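Local coordinates for protein alkaline serine protease (Thermobifida fusca, PDB 2PFE) that probably cleaves peptide bonds as a serine endopeptidase of the chymotrypsin-like S1 family, the chain given being its mature protease domain, at residues 170-173 and 174-177; 89-92 and 93-97. One frame throughout, in Å; residues are numbered along the deposited sequence.

Interaction 1 (170-173 and 174-177)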
loop_
_atom_site.group_PDB
_atom_site.type_symbol
_atom_site.label_atom_id
_atom_site.label_comp_id
_atom_site.label_asym_id
_atom_site.label_seq_id
_atom_site.Cartn_x
_atom_site.Cartn_y
_atom_site.Cartn_z
ATOM N N GLN A 170 1.987 1.782 6.693
ATOM C CA GLN A 170 2.679 3.053 6.506
ATOM C C GLN A 170 1.602 4.052 6.092
ATOM O O GLN A 170 0.993 3.883 5.051
ATOM C CB GLN A 170 3.729 2.861 5.396
ATOM C CG GLN A 170 4.174 4.119 4.689
ATOM C CD GLN A 170 4.925 5.067 5.612
ATOM O OE1 GLN A 170 4.478 6.191 5.873
ATOM N NE2 GLN A 170 6.059 4.610 6.135
ATOM N N PRO A 171 1.334 5.082 6.912
ATOM C CA PRO A 171 0.343 6.099 6.549
ATOM C C PRO A 171 0.629 6.734 5.178
ATOM O O PRO A 171 1.800 6.918 4.783
ATOM C CB PRO A 171 0.425 7.115 7.704
ATOM C CG PRO A 171 0.880 6.262 8.862
ATOM C CD PRO A 171 1.899 5.327 8.249
ATOM N N ILE A 172 -0.443 7.008 4.444
ATOM C CA ILE A 172 -0.307 7.437 3.053
ATOM C C ILE A 172 0.140 8.876 2.894
ATOM O O ILE A 172 0.941 9.180 2.008
ATOM C CB ILE A 172 -1.586 7.164 2.226
ATOM C CG1 ILE A 172 -1.360 7.419 0.725
ATOM C CG2 ILE A 172 -2.785 7.982 2.724
ATOM C CD1 ILE A 172 -0.296 6.534 0.086
ATOM N N ASN A 173 -0.335 9.762 3.758
ATOM C CA ASN A 173 -0.007 11.160 3.588
ATOM C C ASN A 173 1.492 11.491 3.692
ATOM O O ASN A 173 1.982 12.286 2.883
ATOM C CB ASN A 173 -0.893 12.042 4.466
ATOM C CG ASN A 173 -2.319 12.122 3.948
ATOM O OD1 ASN A 173 -2.584 11.941 2.753
ATOM N ND2 ASN A 173 -3.252 12.372 4.852
ATOM N N PRO A 174 2.218 10.908 4.676
ATOM C CA PRO A 174 3.670 11.084 4.679
ATOM C C PRO A 174 4.356 10.578 3.408
ATOM O O PRO A 174 5.359 11.146 2.994
ATOM C CB PRO A 174 4.123 10.269 5.895
ATOM C CG PRO A 174 2.954 10.281 6.799
ATOM C CD PRO A 174 1.776 10.164 5.874
ATOM N N LEU A 175 3.825 9.511 2.812
ATOM C CA LEU A 175 4.390 8.927 1.603
ATOM C C LEU A 175 4.197 9.912 0.431
ATOM O O LEU A 175 5.137 10.221 -0.307
ATOM C CB LEU A 175 3.727 7.562 1.324
ATOM C CG LEU A 175 4.238 6.755 0.123
ATOM C CD1 LEU A 175 3.864 5.282 0.301
ATOM C CD2 LEU A 175 3.695 7.279 -1.186
ATOM N N LEU A 176 2.990 10.448 0.298
ATOM C CA LEU A 176 2.703 11.367 -0.804
ATOM C C LEU A 176 3.563 12.618 -0.653
ATOM O O LEU A 176 4.116 13.142 -1.625
ATOM C CB LEU A 176 1.228 11.760 -0.832
ATOM C CG LEU A 176 0.238 10.604 -0.955
ATOM C CD1 LEU A 176 -1.172 11.147 -0.702
ATOM C CD2 LEU A 176 0.370 9.974 -2.342
ATOM N N SER A 177 3.693 13.083 0.585
ATOM C CA SER A 177 4.501 14.277 0.864
ATOM C C SER A 177 5.991 14.059 0.559
ATOM O O SER A 177 6.618 14.883 -0.107
ATOM C CB SER A 177 4.294 14.754 2.302
ATOM O OG SER A 177 5.116 15.865 2.606
#
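Two backbone bonds tie Ile172 and Asn173 to the residues four places on. Leu176 N gives its hydrogen to Ile172 O at 3.0 Å, and Ser177 N reaches Asn173 O at 3.0 Å. They form part of the opening turns of the short C-terminal helix 172-179, into which strand 164-171 of the second barrel runs directly.

Pro174 fits the first turn, where the missing N-H costs no helix bond. Pro171 O faces the ring of Pro174, 3.4 Å from Pro174 CD. The two proline rings also meet, Pro171 CB lying 3.8 Å from Pro174 CD. With an alanine in place of Pro174 the ring atoms CG and CD are gone, which would probably open a gap beside Pro171 and thin the contact with Met60.

Along the helix, CG1 of Ile172, anti to the backbone N (chi1 -171°), runs obliquely past Leu176 with 3.9 Å to its CG. Ile172 CD1 is 4.3 Å from Leu175 CD2, and both side chains pack on Ala31 of the first barrel. Leu175 also touches Met60 of strand 60-65 and Val153 of strand 149-157. The polar member is Asn173: OD1 passes 3.8 Å from Leu176 CD1, but its hydrogen bond goes to Ser88 OG.

Interaction 2 (89-92 and 93-97)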
loop_
_atom_site.group_PDB
_atom_site.type_symbol
_atom_site.label_atom_id
_atom_site.label_comp_id
_atom_site.label_asym_id
_atom_site.label_seq_id
_atom_site.Cartn_x
_atom_site.Cartn_y
_atom_site.Cartn_z
ATOM N N GLN A 89 -8.217 11.667 3.754
ATOM C CA GLN A 89 -8.528 12.166 5.092
ATOM C C GLN A 89 -8.244 11.065 6.115
ATOM O O GLN A 89 -8.859 9.990 6.078
ATOM C CB GLN A 89 -9.988 12.609 5.178
ATOM C CG GLN A 89 -10.419 13.028 6.574
ATOM C CD GLN A 89 -11.927 13.197 6.698
ATOM O OE1 GLN A 89 -12.416 14.296 6.959
ATOM N NE2 GLN A 89 -12.673 12.110 6.505
ATOM N N GLU A 90 -7.315 11.361 7.022
ATOM C CA GLU A 90 -6.827 10.408 8.027
ATOM C C GLU A 90 -7.930 10.037 9.011
ATOM O O GLU A 90 -8.611 10.896 9.551
ATOM C CB GLU A 90 -5.616 10.994 8.757
ATOM C CG GLU A 90 -4.934 10.058 9.738
ATOM C CD GLU A 90 -3.854 10.765 10.536
ATOM O OE1 GLU A 90 -3.406 11.858 10.112
ATOM O OE2 GLU A 90 -3.481 10.245 11.603
ATOM N N ALA A 91 -8.111 8.738 9.206
ATOM C CA ALA A 91 -9.062 8.225 10.173
ATOM C C ALA A 91 -8.469 8.291 11.574
ATOM O O ALA A 91 -7.257 8.231 11.744
ATOM C CB ALA A 91 -9.401 6.792 9.833
ATOM N N ALA A 92 -9.338 8.398 12.574
ATOM C CA ALA A 92 -8.937 8.426 13.966
ATOM C C ALA A 92 -8.575 7.050 14.503
ATOM O O ALA A 92 -9.038 6.013 13.996
ATOM C CB ALA A 92 -10.040 9.026 14.806
ATOM N N THR A 93 -7.749 7.055 15.547
ATOM C CA THR A 93 -7.506 5.851 16.316
ATOM C C THR A 93 -8.850 5.311 16.787
ATOM O O THR A 93 -9.737 6.073 17.210
ATOM C CB THR A 93 -6.569 6.156 17.488
ATOM O OG1 THR A 93 -5.304 6.589 16.962
ATOM C CG2 THR A 93 -6.335 4.913 18.351
ATOM N N GLY A 94 -9.026 4.005 16.636
ATOM C CA GLY A 94 -10.280 3.347 16.964
ATOM C C GLY A 94 -11.205 3.135 15.771
ATOM O O GLY A 94 -12.193 2.399 15.869
ATOM N N SER A 95 -10.921 3.798 14.649
ATOM C CA SER A 95 -11.768 3.684 13.464
ATOM C C SER A 95 -11.674 2.293 12.833
ATOM O O SER A 95 -10.626 1.644 12.910
ATOM C CB SER A 95 -11.332 4.706 12.414
ATOM O OG SER A 95 -12.181 4.646 11.270
ATOM N N SER A 96 -12.740 1.857 12.176
ATOM C CA SER A 96 -12.637 0.699 11.300
ATOM C C SER A 96 -11.744 1.045 10.117
ATOM O O SER A 96 -11.613 2.217 9.720
ATOM C CB SER A 96 -14.031 0.314 10.794
ATOM O OG SER A 96 -14.607 1.397 10.097
ATOM N N VAL A 97 -11.151 0.013 9.528
ATOM C CA VAL A 97 -10.324 0.192 8.359
ATOM C C VAL A 97 -10.280 -1.154 7.638
ATOM O O VAL A 97 -10.425 -2.213 8.267
ATOM C CB VAL A 97 -8.914 0.699 8.767
ATOM C CG1 VAL A 97 -8.144 -0.370 9.558
ATOM C CG2 VAL A 97 -8.106 1.195 7.571
#
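Ala92 and Ser95 close a type II beta turn, Ala92 to Ser95, at the surface where the loop after strand 82-84 turns into strand 96-101 of the second barrel. Ser95 N donates to Ala92 O at 3.0 Å. Ser95 CB comes in beside the same oxygen, 3.1 Å from Ala92 O, so the carbonyl is held by the N-H and hemmed in by the neighbouring CB.

Thr93 and Gly94 take the two corners. The side chain of Thr93 turns outward, and a sulfate ion, probably from the crystallisation liquor, sits against it. The carbonyl of Thr93 falls on the flank of Ala92, with Thr93 O 3.8 Å from Ala92 CB. Gly94 has a positive phi of 97°, at which any CB would be jammed against Thr93 O; a residue without one suits this corner. Backbone bonds from Gly94 and Ser95 to Ile111 fasten the turn to strand 105-113.

Just before the turn, Ala91 CB meets the serine side chain, lying 3.8 Å from Ser95 CB, and both residues rest on Thr146 of strand 143-146. The backbone of Ala91 is bonded too, its O to Lys114 NZ and its N to Gln151 OE1. With chi1 at -178° the hydroxyl of Ser95 points away from its own N and along the chain, where Ser95 OG donates to Ser96 O at 2.9 Å.

Both contacts belong to the second barrel, with centres about 15 Å apart and nearest atoms about 5 Å apart, yet they differ in depth. Interaction 1, partly buried, joins strand 164-171 to helix 172-179 and packs aliphatic side chains against strands of both barrels; the side chain of Gln170 comes within about 4 Å of that of Asp59, a predicted charge-relay residue. Interaction 2 lies at the surface away from the active site, leads into strand 96-101, and relies on small residues and a backbone turn with little apolar packing. Gln151 serves both: its backbone bonds to Ile172, and its side-chain amide also holds Gln89.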